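Local coordinates for protein exosome complex exonuclease RRP46 homolog (Oryza sativa Japonica Group, PDB 3HKM) that probably serves in the exosome 3'->5' exoribonuclease complex, binds double-stranded DNA and single-stranded RNA, and has hydrolytic DNase and phosphorolytic RNase activities in vitro, at residues A[19-23]-A[125-129]; A[150-154]-A[210-215]; A[166-172]-A[194-200]. All coordinates share one frame. Residue numbers count along the deposited sequence, not the author numbering.

Contact 1: residues A[19-23]-A[125-129]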
loop_
_atom_site.group_PDB
_atom_site.type_symbol
_atom_site.label_atom_id
_atom_site.label_comp_id
_atom_site.label_asym_id
_atom_site.label_seq_id
_atom_site.Cartn_x
_atom_site.Cartn_y
_atom_site.Cartn_z
ATOM N N CYS A 19 -5.398 -12.744 -1.425
ATOM C CA CYS A 19 -3.973 -12.843 -1.121
ATOM C C CYS A 19 -3.513 -14.279 -0.928
ATOM O O CYS A 19 -4.055 -15.012 -0.106
ATOM C CB CYS A 19 -3.615 -12.014 0.122
ATOM S SG CYS A 19 -1.855 -12.056 0.553
ATOM N N THR A 20 -2.506 -14.687 -1.690
ATOM C CA THR A 20 -1.845 -15.945 -1.383
ATOM C C THR A 20 -0.726 -15.691 -0.385
ATOM O O THR A 20 0.184 -14.901 -0.639
ATOM C CB THR A 20 -1.300 -16.644 -2.628
ATOM O OG1 THR A 20 -0.181 -17.469 -2.260
ATOM C CG2 THR A 20 -0.860 -15.635 -3.634
ATOM N N ARG A 21 -0.839 -16.351 0.764
ATOM C CA ARG A 21 0.183 -16.351 1.806
ATOM C C ARG A 21 1.529 -16.844 1.280
ATOM O O ARG A 21 1.609 -17.911 0.668
ATOM C CB ARG A 21 -0.269 -17.263 2.957
ATOM C CG ARG A 21 0.626 -17.263 4.180
ATOM C CD ARG A 21 0.408 -16.000 4.964
ATOM N NE ARG A 21 0.779 -14.820 4.186
ATOM C CZ ARG A 21 0.633 -13.568 4.610
ATOM N NH1 ARG A 21 0.123 -13.332 5.812
ATOM N NH2 ARG A 21 1.005 -12.557 3.836
ATOM N N ASN A 22 2.575 -16.062 1.550
ATOM C CA ASN A 22 3.951 -16.342 1.133
ATOM C C ASN A 22 4.173 -17.331 -0.007
ATOM O O ASN A 22 4.514 -18.493 0.223
ATOM C CB ASN A 22 4.797 -16.765 2.323
ATOM C CG ASN A 22 4.410 -18.122 2.852
ATOM O OD1 ASN A 22 3.259 -18.534 2.741
ATOM N ND2 ASN A 22 5.371 -18.825 3.441
ATOM N N PRO A 23 4.010 -16.860 -1.244
ATOM C CA PRO A 23 4.329 -17.699 -2.400
ATOM C C PRO A 23 5.826 -18.033 -2.451
ATOM O O PRO A 23 6.206 -19.107 -2.914
ATOM C CB PRO A 23 3.951 -16.807 -3.591
ATOM C CG PRO A 23 3.101 -15.702 -3.022
ATOM C CD PRO A 23 3.559 -15.511 -1.631
ATOM N N ALA A 125 0.825 -6.732 4.544
ATOM C CA ALA A 125 0.545 -8.148 4.752
ATOM C C ALA A 125 1.824 -8.975 4.812
ATOM O O ALA A 125 1.962 -9.848 5.668
ATOM C CB ALA A 125 -0.373 -8.676 3.671
ATOM N N ALA A 126 2.754 -8.704 3.897
ATOM C CA ALA A 126 4.017 -9.434 3.847
ATOM C C ALA A 126 4.904 -9.181 5.078
ATOM O O ALA A 126 5.540 -10.101 5.580
ATOM C CB ALA A 126 4.762 -9.118 2.574
ATOM N N LEU A 127 4.941 -7.942 5.564
ATOM C CA LEU A 127 5.655 -7.618 6.804
ATOM C C LEU A 127 5.101 -8.404 7.979
ATOM O O LEU A 127 5.852 -8.948 8.794
ATOM C CB LEU A 127 5.538 -6.128 7.129
ATOM C CG LEU A 127 6.252 -5.125 6.226
ATOM C CD1 LEU A 127 5.680 -3.738 6.449
ATOM C CD2 LEU A 127 7.747 -5.156 6.488
ATOM N N VAL A 128 3.779 -8.433 8.082
ATOM C CA VAL A 128 3.128 -9.182 9.147
ATOM C C VAL A 128 3.525 -10.649 9.055
ATOM O O VAL A 128 3.844 -11.280 10.066
ATOM C CB VAL A 128 1.595 -9.045 9.084
ATOM C CG1 VAL A 128 0.932 -10.080 9.973
ATOM C CG2 VAL A 128 1.187 -7.648 9.483
ATOM N N PHE A 129 3.516 -11.187 7.837
ATOM C CA PHE A 129 3.852 -12.585 7.637
ATOM C C PHE A 129 5.318 -12.899 7.909
ATOM O O PHE A 129 5.644 -14.017 8.295
ATOM C CB PHE A 129 3.492 -13.055 6.234
ATOM C CG PHE A 129 3.808 -14.502 6.002
ATOM C CD1 PHE A 129 3.065 -15.498 6.634
ATOM C CD2 PHE A 129 4.861 -14.877 5.185
ATOM C CE1 PHE A 129 3.358 -16.837 6.438
ATOM C CE2 PHE A 129 5.160 -16.214 4.994
ATOM C CZ PHE A 129 4.402 -17.194 5.614
#
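This is a strand-to-helix packing contact at one side of the RNase PH domain. The end of outermost strand 17-21 of the mixed sheet meets the C-terminal part of helix 115-130. The short segments run nearly the same way, at 18°, and their axes come no closer than 10.5 Å. That gap is wide, so long side chains bridge it. The contact is modest and buries 261 Å² in all. R21 and F129 do most of the work. R21 leaves the strand sideways, but the end of its side chain comes close to the helix, with NH2 4.1 Å from A125 CB. F129 CB sits over one face of the guanidinium. In turn, R21 NE and the backbone N of N22 lie over the F129 ring, which extends from the helix with chi1 in t. A126 packs on A42 and V44 of strand 38-49, in the middle of the mixed sheet. R21 NH2 also makes a weak hydrogen bond to S30 O on the neighbouring strand, so the arginine joins two strands to the helix. A125 O already accepts the helical bond from F129 N at 3.0 Å, and it takes a second, weak hydrogen bond from R21 NH2 at 3.4 Å.

Contact 2: residues A[150-154]-A[210-215]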
loop_
_atom_site.group_PDB
_atom_site.type_symbol
_atom_site.label_atom_id
_atom_site.label_comp_id
_atom_site.label_asym_id
_atom_site.label_seq_id
_atom_site.Cartn_x
_atom_site.Cartn_y
_atom_site.Cartn_z
ATOM N N GLU A 150 -18.723 13.763 -5.665
ATOM C CA GLU A 150 -19.018 12.369 -5.337
ATOM C C GLU A 150 -17.725 11.579 -5.178
ATOM O O GLU A 150 -16.915 11.513 -6.098
ATOM C CB GLU A 150 -19.896 11.720 -6.414
ATOM C CG GLU A 150 -21.292 12.314 -6.537
ATOM C CD GLU A 150 -21.375 13.422 -7.571
ATOM O OE1 GLU A 150 -22.301 14.254 -7.476
ATOM O OE2 GLU A 150 -20.524 13.456 -8.484
ATOM N N VAL A 151 -17.529 10.979 -4.009
ATOM C CA VAL A 151 -16.305 10.230 -3.760
ATOM C C VAL A 151 -16.439 8.770 -4.157
ATOM O O VAL A 151 -17.429 8.114 -3.851
ATOM C CB VAL A 151 -15.848 10.324 -2.299
ATOM C CG1 VAL A 151 -15.054 9.082 -1.909
ATOM C CG2 VAL A 151 -15.012 11.575 -2.101
ATOM N N ILE A 152 -15.417 8.282 -4.842
ATOM C CA ILE A 152 -15.356 6.917 -5.330
ATOM C C ILE A 152 -14.179 6.204 -4.650
ATOM O O ILE A 152 -13.100 6.774 -4.525
ATOM C CB ILE A 152 -15.229 6.927 -6.873
ATOM C CG1 ILE A 152 -16.573 6.585 -7.517
ATOM C CG2 ILE A 152 -14.182 5.962 -7.353
ATOM C CD1 ILE A 152 -17.743 7.267 -6.878
ATOM N N LEU A 153 -14.395 4.977 -4.178
ATOM C CA LEU A 153 -13.343 4.229 -3.482
ATOM C C LEU A 153 -12.720 3.145 -4.359
ATOM O O LEU A 153 -13.426 2.420 -5.068
ATOM C CB LEU A 153 -13.874 3.615 -2.178
ATOM C CG LEU A 153 -14.398 4.615 -1.143
ATOM C CD1 LEU A 153 -14.834 3.911 0.130
ATOM C CD2 LEU A 153 -13.346 5.676 -0.844
ATOM N N ASP A 154 -11.393 3.045 -4.310
ATOM C CA ASP A 154 -10.657 2.026 -5.052
ATOM C C ASP A 154 -10.901 2.139 -6.556
ATOM O O ASP A 154 -11.502 1.266 -7.174
ATOM C CB ASP A 154 -11.053 0.638 -4.557
ATOM C CG ASP A 154 -10.021 -0.431 -4.901
ATOM O OD1 ASP A 154 -8.829 -0.099 -5.091
ATOM O OD2 ASP A 154 -10.416 -1.616 -4.950
ATOM N N SER A 210 -14.222 14.481 2.547
ATOM C CA SER A 210 -15.108 13.418 2.098
ATOM C C SER A 210 -14.293 12.149 1.848
ATOM O O SER A 210 -14.699 11.055 2.237
ATOM C CB SER A 210 -15.877 13.832 0.841
ATOM O OG SER A 210 -16.811 12.830 0.466
ATOM N N CYS A 211 -13.131 12.308 1.220
ATOM C CA CYS A 211 -12.233 11.190 0.936
ATOM C C CYS A 211 -11.780 10.465 2.202
ATOM O O CYS A 211 -11.816 9.236 2.266
ATOM C CB CYS A 211 -11.007 11.668 0.158
ATOM S SG CYS A 211 -11.271 11.961 -1.612
ATOM N N ILE A 212 -11.340 11.223 3.201
ATOM C CA ILE A 212 -10.891 10.631 4.453
ATOM C C ILE A 212 -12.063 10.035 5.225
ATOM O O ILE A 212 -11.948 8.952 5.798
ATOM C CB ILE A 212 -10.091 11.634 5.328
ATOM C CG1 ILE A 212 -10.951 12.832 5.715
ATOM C CG2 ILE A 212 -8.844 12.108 4.595
ATOM C CD1 ILE A 212 -10.139 14.036 6.168
ATOM N N GLU A 213 -13.189 10.743 5.226
ATOM C CA GLU A 213 -14.420 10.251 5.834
ATOM C C GLU A 213 -14.839 8.928 5.206
ATOM O O GLU A 213 -15.148 7.954 5.895
ATOM C CB GLU A 213 -15.546 11.267 5.630
ATOM C CG GLU A 213 -16.934 10.653 5.696
ATOM C CD GLU A 213 -17.920 11.304 4.736
ATOM O OE1 GLU A 213 -18.156 12.533 4.846
ATOM O OE2 GLU A 213 -18.467 10.572 3.879
ATOM N N ARG A 214 -14.859 8.909 3.881
ATOM C CA ARG A 214 -15.321 7.752 3.138
ATOM C C ARG A 214 -14.333 6.601 3.296
ATOM O O ARG A 214 -14.712 5.497 3.661
ATOM C CB ARG A 214 -15.489 8.122 1.664
ATOM C CG ARG A 214 -16.337 7.159 0.858
ATOM C CD ARG A 214 -17.807 7.370 1.165
ATOM N NE ARG A 214 -18.659 6.430 0.445
ATOM C CZ ARG A 214 -19.164 6.663 -0.762
ATOM N NH1 ARG A 214 -18.893 7.802 -1.393
ATOM N NH2 ARG A 214 -19.942 5.757 -1.343
ATOM N N GLY A 215 -13.064 6.870 3.017
ATOM C CA GLY A 215 -12.037 5.849 3.099
ATOM C C GLY A 215 -11.996 5.178 4.454
ATOM O O GLY A 215 -11.964 3.961 4.547
#
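Strand 151-153 lies at one edge of the four-stranded antiparallel sheet, and helix 205-229 packs on it. The two short segments cross at -40°, with axes 8.7 Å apart at closest approach. V151 and L153 point toward the helix, while I152 between them points away and touches R5 and P11. V151 has chi1 in t, which splits its two methyls between two turns of helix. V151 CG2 lies 3.4 Å from S210 OG and 3.8 Å from C211 SG. V151 CG1 lies 3.6 Å from R214 CG, one turn further on. C211 takes chi1 m, and its side chain also meets C143 and V145 of strand 138-145. L153 is in the mt rotamer. Its CD1 sits 3.7 Å from R214 CG, and its CD2 is 4.1 Å from the backbone N of G215. R214 therefore packs its aliphatic part against both strand residues. Its chi1 is t and chi2 is p, and the arm then runs out along V151. This brings R214 NH1 to 2.9 Å from V151 O. The same side chain touches P11 and N12. G215 has no side chain here, and L153 reaches its backbone. The arrangement is a helix-on-sheet layer: the long C-terminal helix lies on one face of the antiparallel sheet, an alpha+beta packing within the RNase PH domain.

Contact 3: residues A[166-172]-A[194-200]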
loop_
_atom_site.group_PDB
_atom_site.type_symbol
_atom_site.label_atom_id
_atom_site.label_comp_id
_atom_site.label_asym_id
_atom_site.label_seq_id
_atom_site.Cartn_x
_atom_site.Cartn_y
_atom_site.Cartn_z
ATOM N N PHE A 166 -8.098 13.093 -6.921
ATOM C CA PHE A 166 -8.044 11.883 -6.116
ATOM C C PHE A 166 -6.953 11.875 -5.047
ATOM O O PHE A 166 -6.045 12.698 -5.055
ATOM C CB PHE A 166 -8.032 10.613 -6.982
ATOM C CG PHE A 166 -6.878 10.514 -7.926
ATOM C CD1 PHE A 166 -7.072 10.674 -9.291
ATOM C CD2 PHE A 166 -5.609 10.218 -7.459
ATOM C CE1 PHE A 166 -6.013 10.562 -10.172
ATOM C CE2 PHE A 166 -4.537 10.103 -8.335
ATOM C CZ PHE A 166 -4.741 10.275 -9.695
ATOM N N ALA A 167 -7.081 10.944 -4.114
ATOM C CA ALA A 167 -6.199 10.892 -2.970
ATOM C C ALA A 167 -5.771 9.456 -2.719
ATOM O O ALA A 167 -6.554 8.531 -2.875
ATOM C CB ALA A 167 -6.904 11.452 -1.751
ATOM N N HIS A 168 -4.514 9.274 -2.349
ATOM C CA HIS A 168 -4.078 8.000 -1.807
ATOM C C HIS A 168 -4.081 8.127 -0.298
ATOM O O HIS A 168 -3.254 8.837 0.261
ATOM C CB HIS A 168 -2.677 7.649 -2.297
ATOM C CG HIS A 168 -2.611 7.318 -3.756
ATOM N ND1 HIS A 168 -1.450 7.427 -4.493
ATOM C CD2 HIS A 168 -3.565 6.892 -4.618
ATOM C CE1 HIS A 168 -1.692 7.073 -5.745
ATOM N NE2 HIS A 168 -2.967 6.743 -5.845
ATOM N N LEU A 169 -5.025 7.465 0.363
ATOM C CA LEU A 169 -5.079 7.521 1.821
ATOM C C LEU A 169 -4.597 6.215 2.432
ATOM O O LEU A 169 -4.837 5.134 1.897
ATOM C CB LEU A 169 -6.491 7.850 2.324
ATOM C CG LEU A 169 -7.156 9.117 1.768
ATOM C CD1 LEU A 169 -8.577 9.261 2.308
ATOM C CD2 LEU A 169 -6.331 10.374 2.044
ATOM N N VAL A 170 -3.892 6.329 3.548
ATOM C CA VAL A 170 -3.470 5.159 4.286
ATOM C C VAL A 170 -3.732 5.376 5.769
ATOM O O VAL A 170 -3.244 6.320 6.388
ATOM C CB VAL A 170 -2.020 4.692 3.911
ATOM C CG1 VAL A 170 -1.298 5.758 3.103
ATOM C CG2 VAL A 170 -1.233 4.226 5.133
ATOM N N PHE A 171 -4.580 4.506 6.299
ATOM C CA PHE A 171 -5.080 4.640 7.647
ATOM C C PHE A 171 -4.359 3.660 8.549
ATOM O O PHE A 171 -4.039 2.549 8.130
ATOM C CB PHE A 171 -6.583 4.366 7.666
ATOM C CG PHE A 171 -7.344 5.062 6.573
ATOM C CD1 PHE A 171 -8.016 6.248 6.821
ATOM C CD2 PHE A 171 -7.392 4.530 5.298
ATOM C CE1 PHE A 171 -8.720 6.887 5.818
ATOM C CE2 PHE A 171 -8.095 5.170 4.294
ATOM C CZ PHE A 171 -8.759 6.349 4.560
ATOM N N PRO A 172 -4.098 4.078 9.797
ATOM C CA PRO A 172 -3.523 3.248 10.854
ATOM C C PRO A 172 -4.629 2.416 11.457
ATOM O O PRO A 172 -5.731 2.931 11.605
ATOM C CB PRO A 172 -3.050 4.273 11.892
ATOM C CG PRO A 172 -3.327 5.642 11.293
ATOM C CD PRO A 172 -4.386 5.438 10.272
ATOM N N LEU A 194 -4.232 10.060 10.343
ATOM C CA LEU A 194 -3.850 8.933 9.500
ATOM C C LEU A 194 -2.324 8.777 9.395
ATOM O O LEU A 194 -1.581 9.451 10.112
ATOM C CB LEU A 194 -4.500 9.056 8.116
ATOM C CG LEU A 194 -4.226 10.319 7.295
ATOM C CD1 LEU A 194 -2.800 10.326 6.800
ATOM C CD2 LEU A 194 -5.185 10.432 6.124
ATOM N N ILE A 195 -1.867 7.883 8.515
ATOM C CA ILE A 195 -0.436 7.668 8.296
ATOM C C ILE A 195 0.070 8.690 7.284
ATOM O O ILE A 195 0.602 9.738 7.660
ATOM C CB ILE A 195 -0.146 6.225 7.802
ATOM C CG1 ILE A 195 -0.650 5.198 8.822
ATOM C CG2 ILE A 195 1.339 6.015 7.551
ATOM C CD1 ILE A 195 -0.267 3.773 8.511
ATOM N N THR A 196 -0.117 8.390 6.000
ATOM C CA THR A 196 0.226 9.318 4.919
ATOM C C THR A 196 -0.998 9.593 4.029
ATOM O O THR A 196 -1.913 8.769 3.943
ATOM C CB THR A 196 1.387 8.778 4.020
ATOM O OG1 THR A 196 0.977 7.573 3.371
ATOM C CG2 THR A 196 2.650 8.488 4.829
ATOM N N SER A 197 -1.023 10.756 3.384
ATOM C CA SER A 197 -2.002 11.015 2.336
ATOM C C SER A 197 -1.370 11.849 1.237
ATOM O O SER A 197 -0.680 12.829 1.503
ATOM C CB SER A 197 -3.242 11.722 2.877
ATOM O OG SER A 197 -3.184 13.103 2.608
ATOM N N ILE A 198 -1.591 11.439 -0.004
ATOM C CA ILE A 198 -1.092 12.196 -1.145
ATOM C C ILE A 198 -2.191 12.376 -2.182
ATOM O O ILE A 198 -2.799 11.406 -2.626
ATOM C CB ILE A 198 0.204 11.580 -1.744
ATOM C CG1 ILE A 198 0.457 12.105 -3.155
ATOM C CG2 ILE A 198 0.162 10.074 -1.707
ATOM C CD1 ILE A 198 1.888 11.920 -3.617
ATOM N N THR A 199 -2.464 13.632 -2.532
ATOM C CA THR A 199 -3.541 13.939 -3.462
ATOM C C THR A 199 -2.975 14.340 -4.815
ATOM O O THR A 199 -1.865 14.857 -4.906
ATOM C CB THR A 199 -4.465 15.045 -2.925
ATOM O OG1 THR A 199 -3.704 16.239 -2.712
ATOM C CG2 THR A 199 -5.108 14.614 -1.607
ATOM N N HIS A 200 -3.747 14.077 -5.864
ATOM C CA HIS A 200 -3.331 14.378 -7.226
ATOM C C HIS A 200 -4.459 15.078 -7.961
ATOM O O HIS A 200 -5.540 14.511 -8.131
ATOM C CB HIS A 200 -2.971 13.096 -7.983
ATOM C CG HIS A 200 -1.803 12.348 -7.409
ATOM N ND1 HIS A 200 -0.495 12.662 -7.712
ATOM C CD2 HIS A 200 -1.750 11.287 -6.570
ATOM C CE1 HIS A 200 0.314 11.830 -7.080
ATOM N NE2 HIS A 200 -0.422 10.988 -6.378
HETATM O O HOH W 1 0.815 9.220 -4.851
#
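Backbone hydrogen bonds join strands 165-172 and 197-201, which pair antiparallel. H168 and I198 form a hydrogen-bonded pair: H168 N gives to I198 O at 2.8 Å, and I198 N to H168 O at 3.1 Å. H200 N gives to F166 O at 2.8 Å, and F166 N to H200 O at 3.2 Å, more bent (137°). V170 N gives to T196 O at 3.2 Å. V170 O is taken by I195 N at 3.0 Å, not by T196, so regular pairing ends here with both V170 groups satisfied. There V170 CG2 packs 3.5 Å from I195 CB. A167, L169 and F171 bond by backbone to C143, I141 and V139 of strand 138-145. The O of water 1 is 2.9 Å from H168 ND1 and 2.6 Å from H200 NE2. The H200 edge is turned to the H168 face, offset. F166 completes this aromatic cluster. On the face carrying A167 and L169, S197 OG hydrogen-bonds Y208 OH. This antiparallel ladder adds outermost strand 197-201 to the four-stranded sheet.

In the fold
From the N terminus, contact 1 comes first. It closes a loop of about 100 residues, from strand 17-21 to helix 115-130, on the mixed sheet. The chain then enters the second, antiparallel sheet. Contact 2 opens at 150-154 and closes at 210-215, and contact 3 opens and closes within that span. Residues 174-193, between the strands of contact 3, are not modelled. Contacts 2 and 3 share this sheet and touch: L169 CD1 is 3.2 Å from C211 O. Contact 1 lies on the opposite side of the chain's centre, about 23 Å from contact 3 between centres. Helix 205-229 leads back toward it, since L230 just beyond touches C19.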